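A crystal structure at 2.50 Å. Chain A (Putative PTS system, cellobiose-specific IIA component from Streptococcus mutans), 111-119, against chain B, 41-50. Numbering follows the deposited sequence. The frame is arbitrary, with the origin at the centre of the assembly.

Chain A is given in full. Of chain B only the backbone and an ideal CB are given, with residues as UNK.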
ATOM      1  N   ILE A 111      -4.973   5.067  13.228  1.00 21.37           N
ATOM      2  CA  ILE A 111      -4.839   6.288  14.006  1.00 20.63           C
ATOM      3  C   ILE A 111      -6.154   7.051  13.815  1.00 20.70           C
ATOM      4  O   ILE A 111      -6.750   7.495  14.781  1.00 20.27           O
ATOM      5  CB  ILE A 111      -3.649   7.134  13.601  1.00 21.01           C
ATOM      6  CG1 ILE A 111      -2.356   6.486  14.095  1.00 21.76           C
ATOM      7  CG2 ILE A 111      -3.786   8.521  14.203  1.00 18.87           C
ATOM      8  CD1 ILE A 111      -1.053   7.150  13.508  1.00 23.48           C
ATOM      9  N   GLU A 112      -6.630   7.142  12.573  1.00 20.69           N
ATOM     10  CA  GLU A 112      -7.867   7.854  12.292  1.00 21.77           C
ATOM     11  C   GLU A 112      -9.064   7.088  12.846  1.00 22.66           C
ATOM     12  O   GLU A 112     -10.007   7.641  13.396  1.00 22.61           O
ATOM     13  CB  GLU A 112      -8.023   8.094  10.801  1.00 21.89           C
ATOM     14  CG  GLU A 112      -6.948   9.003  10.174  1.00 22.49           C
ATOM     15  CD  GLU A 112      -6.680  10.284  10.978  1.00 21.74           C
ATOM     16  OE1 GLU A 112      -5.503  10.670  11.104  1.00 22.78           O
ATOM     17  OE2 GLU A 112      -7.635  10.889  11.503  1.00 23.26           O
ATOM     18  N   MET A 113      -8.991   5.787  12.759  1.00 24.08           N
ATOM     19  CA  MET A 113     -10.138   5.006  13.069  1.00 25.50           C
ATOM     20  C   MET A 113     -10.368   4.942  14.543  1.00 25.89           C
ATOM     21  O   MET A 113     -11.502   4.853  14.994  1.00 25.42           O
ATOM     22  CB  MET A 113      -9.981   3.643  12.450  1.00 26.31           C
ATOM     23  CG  MET A 113     -10.465   3.651  11.033  1.00 28.19           C
ATOM     24  SD  MET A 113     -11.461   2.186  10.792  1.00 36.30           S
ATOM     25  CE  MET A 113     -10.270   1.269   9.832  1.00 29.71           C
ATOM     26  N   LEU A 114      -9.272   4.984  15.283  1.00 27.29           N
ATOM     27  CA  LEU A 114      -9.287   5.138  16.720  1.00 29.19           C
ATOM     28  C   LEU A 114      -9.993   6.456  17.034  1.00 30.76           C
ATOM     29  O   LEU A 114     -10.957   6.458  17.803  1.00 31.87           O
ATOM     30  CB  LEU A 114      -7.866   5.126  17.245  1.00 28.90           C
ATOM     31  CG  LEU A 114      -7.418   5.804  18.533  1.00 29.99           C
ATOM     32  CD1 LEU A 114      -7.023   4.799  19.553  1.00 28.83           C
ATOM     33  CD2 LEU A 114      -6.231   6.697  18.201  1.00 29.68           C
ATOM     34  N   GLU A 115      -9.577   7.554  16.405  1.00 31.79           N
ATOM     35  CA  GLU A 115     -10.317   8.797  16.564  1.00 33.54           C
ATOM     36  C   GLU A 115     -11.838   8.645  16.394  1.00 34.47           C
ATOM     37  O   GLU A 115     -12.586   9.043  17.276  1.00 35.47           O
ATOM     38  CB  GLU A 115      -9.782   9.863  15.646  1.00 33.24           C
ATOM     39  CG  GLU A 115      -9.533  11.139  16.369  1.00 35.78           C
ATOM     40  CD  GLU A 115      -8.768  10.924  17.668  1.00 38.71           C
ATOM     41  OE1 GLU A 115      -7.740  10.196  17.651  1.00 36.76           O
ATOM     42  OE2 GLU A 115      -9.222  11.476  18.712  1.00 40.77           O
ATOM     43  N   LEU A 116     -12.283   8.050  15.281  1.00 35.64           N
ATOM     44  CA  LEU A 116     -13.719   7.775  15.002  1.00 36.17           C
ATOM     45  C   LEU A 116     -14.341   6.843  16.023  1.00 36.90           C
ATOM     46  O   LEU A 116     -15.508   6.962  16.336  1.00 37.13           O
ATOM     47  CB  LEU A 116     -13.889   7.097  13.637  1.00 35.58           C
ATOM     48  CG  LEU A 116     -14.803   7.684  12.553  1.00 35.59           C
ATOM     49  CD1 LEU A 116     -15.050   6.675  11.439  1.00 31.29           C
ATOM     50  CD2 LEU A 116     -16.118   8.223  13.116  1.00 35.31           C
ATOM     51  N   TYR A 117     -13.577   5.890  16.532  1.00 38.03           N
ATOM     52  CA  TYR A 117     -14.163   4.978  17.485  1.00 39.23           C
ATOM     53  C   TYR A 117     -14.654   5.754  18.668  1.00 40.37           C
ATOM     54  O   TYR A 117     -15.734   5.464  19.172  1.00 41.36           O
ATOM     55  CB  TYR A 117     -13.182   3.924  17.940  1.00 38.76           C
ATOM     56  CG  TYR A 117     -13.530   2.574  17.429  1.00 37.44           C
ATOM     57  CD1 TYR A 117     -14.392   1.757  18.134  1.00 38.12           C
ATOM     58  CD2 TYR A 117     -13.012   2.106  16.221  1.00 37.17           C
ATOM     59  CE1 TYR A 117     -14.713   0.479  17.662  1.00 39.35           C
ATOM     60  CE2 TYR A 117     -13.327   0.836  15.739  1.00 36.82           C
ATOM     61  CZ  TYR A 117     -14.178   0.033  16.462  1.00 38.68           C
ATOM     62  OH  TYR A 117     -14.494  -1.221  16.000  1.00 40.14           O
ATOM     63  N   LYS A 118     -13.866   6.752  19.068  1.00 41.13           N
ATOM     64  CA  LYS A 118     -14.154   7.613  20.212  1.00 42.19           C
ATOM     65  C   LYS A 118     -15.411   8.495  20.011  1.00 43.75           C
ATOM     66  O   LYS A 118     -16.302   8.476  20.872  1.00 44.18           O
ATOM     67  CB  LYS A 118     -12.918   8.463  20.565  1.00 41.33           C
ATOM     68  CG  LYS A 118     -11.725   7.642  20.988  1.00 38.55           C
ATOM     69  CD  LYS A 118     -10.521   8.520  21.345  1.00 37.77           C
ATOM     70  CE  LYS A 118      -9.230   7.690  21.548  1.00 34.89           C
ATOM     71  NZ  LYS A 118      -8.072   8.497  21.993  1.00 33.57           N
ATOM     72  N   LYS A 119     -15.485   9.227  18.883  1.00 44.74           N
ATOM     73  CA  LYS A 119     -16.626  10.130  18.525  1.00 45.66           C
ATOM     74  C   LYS A 119     -18.046   9.537  18.640  1.00 45.92           C
ATOM     75  O   LYS A 119     -18.261   8.392  19.061  1.00 46.18           O
ATOM     76  CB  LYS A 119     -16.467  10.696  17.089  1.00 45.91           C
ATOM     77  CG  LYS A 119     -15.886  12.125  16.928  1.00 46.98           C
ATOM     78  CD  LYS A 119     -14.649  12.376  17.796  1.00 49.70           C
ATOM     79  CE  LYS A 119     -14.167  13.839  17.713  1.00 51.69           C
ATOM     80  NZ  LYS A 119     -13.030  14.007  16.740  1.00 52.86           N
TER
ATOM     81  N   UNK B  41      -4.662  14.433   1.846  1.00 19.24           N
ATOM     82  CA  UNK B  41      -5.496  13.419   2.510  1.00 18.04           C
ATOM     83  C   UNK B  41      -5.406  13.533   4.043  1.00 18.53           C
ATOM     84  O   UNK B  41      -6.385  13.306   4.744  1.00 18.92           O
ATOM     85  CB  UNK B  41      -5.073  12.017   2.066  1.00 18.04           C
ATOM     86  N   UNK B  42      -4.257  13.914   4.584  1.00 18.80           N
ATOM     87  CA  UNK B  42      -4.194  14.062   6.037  1.00 20.03           C
ATOM     88  C   UNK B  42      -4.944  15.298   6.559  1.00 21.27           C
ATOM     89  O   UNK B  42      -5.642  15.230   7.600  1.00 21.28           O
ATOM     90  CB  UNK B  42      -2.730  14.133   6.476  1.00 20.03           C
ATOM     91  N   UNK B  43      -4.839  16.402   5.815  1.00 22.59           N
ATOM     92  CA  UNK B  43      -5.717  17.589   6.010  1.00 23.85           C
ATOM     93  C   UNK B  43      -7.192  17.185   6.042  1.00 23.70           C
ATOM     94  O   UNK B  43      -7.952  17.586   6.958  1.00 24.07           O
ATOM     95  CB  UNK B  43      -5.490  18.614   4.897  1.00 23.85           C
ATOM     96  N   UNK B  44      -7.603  16.374   5.065  1.00 23.58           N
ATOM     97  CA  UNK B  44      -8.990  15.882   5.054  1.00 23.75           C
ATOM     98  C   UNK B  44      -9.281  15.091   6.320  1.00 23.89           C
ATOM     99  O   UNK B  44     -10.251  15.372   6.987  1.00 24.01           O
ATOM    100  CB  UNK B  44      -9.250  15.015   3.821  1.00 23.75           C
ATOM    101  N   UNK B  45      -8.438  14.144   6.697  1.00 24.46           N
ATOM    102  CA  UNK B  45      -8.651  13.495   8.012  1.00 25.61           C
ATOM    103  C   UNK B  45      -8.787  14.500   9.193  1.00 27.00           C
ATOM    104  O   UNK B  45      -9.663  14.377  10.061  1.00 26.55           O
ATOM    105  CB  UNK B  45      -7.486  12.544   8.295  1.00 25.61           C
ATOM    106  N   UNK B  46      -7.908  15.494   9.221  1.00 28.95           N
ATOM    107  CA  UNK B  46      -7.972  16.547  10.247  1.00 30.52           C
ATOM    108  C   UNK B  46      -9.340  17.245  10.236  1.00 31.22           C
ATOM    109  O   UNK B  46      -9.911  17.546  11.297  1.00 31.31           O
ATOM    110  CB  UNK B  46      -6.859  17.573  10.025  1.00 30.52           C
ATOM    111  N   UNK B  47      -9.904  17.454   9.050  1.00 32.21           N
ATOM    112  CA  UNK B  47     -11.193  18.153   8.984  1.00 32.91           C
ATOM    113  C   UNK B  47     -12.301  17.299   9.518  1.00 34.12           C
ATOM    114  O   UNK B  47     -12.985  17.696  10.443  1.00 34.52           O
ATOM    115  CB  UNK B  47     -11.515  18.573   7.548  1.00 32.91           C
ATOM    116  N   UNK B  48     -12.463  16.097   8.989  1.00 36.06           N
ATOM    117  CA  UNK B  48     -13.494  15.225   9.534  1.00 37.67           C
ATOM    118  C   UNK B  48     -13.331  15.057  11.053  1.00 38.65           C
ATOM    119  O   UNK B  48     -14.304  15.009  11.788  1.00 38.72           O
ATOM    120  CB  UNK B  48     -13.449  13.862   8.841  1.00 37.67           C
ATOM    121  N   UNK B  49     -12.100  15.028  11.533  1.00 40.58           N
ATOM    122  CA  UNK B  49     -11.895  15.048  12.965  1.00 42.80           C
ATOM    123  C   UNK B  49     -12.658  16.226  13.615  1.00 44.22           C
ATOM    124  O   UNK B  49     -13.311  16.046  14.647  1.00 44.42           O
ATOM    125  CB  UNK B  49     -10.399  15.136  13.276  1.00 42.80           C
ATOM    126  N   UNK B  50     -12.571  17.416  13.013  1.00 45.52           N
ATOM    127  CA  UNK B  50     -13.291  18.616  13.504  1.00 46.70           C
ATOM    128  C   UNK B  50     -14.766  18.788  13.026  1.00 46.64           C
ATOM    129  O   UNK B  50     -15.290  19.915  13.008  1.00 46.81           O
ATOM    130  CB  UNK B  50     -12.502  19.854  13.073  1.00 46.70           C
TER

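The two helices run nearly parallel, their N-to-C directions 9° apart and their axes 10.9 Å apart at closest approach. Side chains must bridge that gap, and chain A supplies two carboxylates, of Glu A112 and Glu A115, with the amine of Lys A119 near the C-terminal end of the chain B helix.

Position 41 is helical, and nothing of chain A lies within 5.5 Å of its ideal CB. The visible atoms set little beyond compatibility with a helix; the residue is Val B41, which makes no contact here.

At position 42 CA-to-CB points sideways, and the ideal CB again has no neighbour. A longer side chain could approach the carboxylate of Glu A112, so a polar residue able to donate, directly or through water, would suit, among them His, Gln, Lys or Arg. The residue is His B42. Its ND1 stays 4.3 Å from Glu A112 OE1, and a water closes the gap, 2.7 Å from Glu A112 OE1, to which it donates, and 2.5 Å from His B42 ND1.

Positions 43 and 44 are out of reach of chain A, and the contact leaves both choices open. They are Glu B43 and Ala B44.

At position 45 CA-to-CB points toward chain A, and the ideal CB lies only 3.6 Å from Glu A112 CD. The aliphatic part of that glutamate offers a nonpolar surface, which Leu, Met or an aromatic could cover; an acid would bring like charge close to the carboxylate. Phe B45 takes the place with chi1 in the m well. Glu A112 CG sits over one face, 3.5 Å from the centroid of the Phe B45 ring and 14° off its normal, a CH-pi contact.

Position 46 points away and position 47 is out of reach, so the interface asks little of either; they are Asp B46 and Ala B47. Position 48 points sideways with no neighbour near its ideal CB, and many helix-compatible residues would fit. Met B48 makes no close contact; its CE stays 5.8 Å from Leu A116 CD1.

Position 49 also points sideways, but its ideal CB is 4.5 Å from Lys A119 NZ, 5.1 Å from Glu A115 CG and 5.4 Å from Glu A112 OE2. The nearby amine tempers the choice, but a long Lys or Arg can carry its charge past it to the acids; Gln could also donate. Arg B49 extends with chi2 and chi3 both t. Its NE donates to Glu A112 OE2 at 3.0 Å and 168°, a nearly linear hydrogen bond within a salt bridge. Glu A115 CG covers one guanidinium face, 3.9 Å from Arg B49 CZ. The backbone contributes independently of side-chain identity: Lys A119 NZ donates to Arg B49 O at 2.9 Å.

Position 50, with phi/psi of -85/25, leaves the helix and points away. Polar residues are natural there, and Glu B50 makes no contact.

Chain B (41-50) VHEAFDAMRE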
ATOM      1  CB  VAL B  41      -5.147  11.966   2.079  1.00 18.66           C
ATOM      2  CG1 VAL B  41      -6.043  10.954   2.819  1.00 15.83           C
ATOM      3  CG2 VAL B  41      -5.249  11.776   0.553  1.00 16.48           C
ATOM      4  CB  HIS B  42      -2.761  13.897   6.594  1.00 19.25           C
ATOM      5  CG  HIS B  42      -2.380  12.456   6.838  1.00 18.97           C
ATOM      6  ND1 HIS B  42      -2.839  11.734   7.928  1.00 17.63           N
ATOM      7  CD2 HIS B  42      -1.622  11.595   6.114  1.00 15.01           C
ATOM      8  CE1 HIS B  42      -2.363  10.500   7.875  1.00 14.88           C
ATOM      9  NE2 HIS B  42      -1.616  10.392   6.788  1.00 13.05           N
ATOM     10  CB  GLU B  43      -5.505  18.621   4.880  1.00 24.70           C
ATOM     11  CG  GLU B  43      -4.234  19.517   4.955  1.00 26.55           C
ATOM     12  CD  GLU B  43      -4.120  20.448   3.721  1.00 31.10           C
ATOM     13  OE1 GLU B  43      -3.492  20.070   2.732  1.00 35.87           O
ATOM     14  OE2 GLU B  43      -4.639  21.577   3.718  1.00 34.04           O
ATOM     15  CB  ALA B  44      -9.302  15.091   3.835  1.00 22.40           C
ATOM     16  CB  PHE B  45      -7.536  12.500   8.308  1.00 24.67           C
ATOM     17  CG  PHE B  45      -7.682  11.188   7.580  1.00 23.05           C
ATOM     18  CD1 PHE B  45      -6.631  10.668   6.848  1.00 18.63           C
ATOM     19  CD2 PHE B  45      -8.868  10.455   7.665  1.00 22.24           C
ATOM     20  CE1 PHE B  45      -6.758   9.479   6.214  1.00 19.74           C
ATOM     21  CE2 PHE B  45      -9.000   9.254   7.017  1.00 21.29           C
ATOM     22  CZ  PHE B  45      -7.938   8.751   6.303  1.00 19.97           C
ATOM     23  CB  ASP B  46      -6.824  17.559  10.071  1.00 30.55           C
ATOM     24  CG  ASP B  46      -5.439  16.949  10.369  1.00 32.68           C
ATOM     25  OD1 ASP B  46      -5.366  15.867  11.030  1.00 33.02           O
ATOM     26  OD2 ASP B  46      -4.418  17.556   9.946  1.00 33.17           O
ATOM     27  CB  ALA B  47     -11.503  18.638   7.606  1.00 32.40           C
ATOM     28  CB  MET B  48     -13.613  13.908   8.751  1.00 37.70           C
ATOM     29  CG  MET B  48     -12.304  13.252   8.353  1.00 38.11           C
ATOM     30  SD  MET B  48     -12.417  12.090   6.964  1.00 36.69           S
ATOM     31  CE  MET B  48     -13.021  10.691   7.827  1.00 36.23           C
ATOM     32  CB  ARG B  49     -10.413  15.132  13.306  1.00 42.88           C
ATOM     33  CG  ARG B  49      -9.677  13.824  13.466  1.00 43.79           C
ATOM     34  CD  ARG B  49      -8.216  14.171  13.501  1.00 44.83           C
ATOM     35  NE  ARG B  49      -7.325  13.027  13.542  1.00 48.02           N
ATOM     36  CZ  ARG B  49      -6.485  12.786  14.549  1.00 51.44           C
ATOM     37  NH1 ARG B  49      -6.450  13.608  15.599  1.00 52.45           N
ATOM     38  NH2 ARG B  49      -5.678  11.732  14.514  1.00 49.58           N
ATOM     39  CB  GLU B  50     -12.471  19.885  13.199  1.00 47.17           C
ATOM     40  CG  GLU B  50     -11.215  20.038  14.078  1.00 50.88           C
ATOM     41  CD  GLU B  50     -11.511  19.910  15.601  1.00 56.29           C
ATOM     42  OE1 GLU B  50     -12.506  20.511  16.125  1.00 57.13           O
ATOM     43  OE2 GLU B  50     -10.726  19.199  16.279  1.00 58.60           O
TER
HETATM   44  O   HOH W   1      -4.090  12.646   9.927  1.00 25.31           O
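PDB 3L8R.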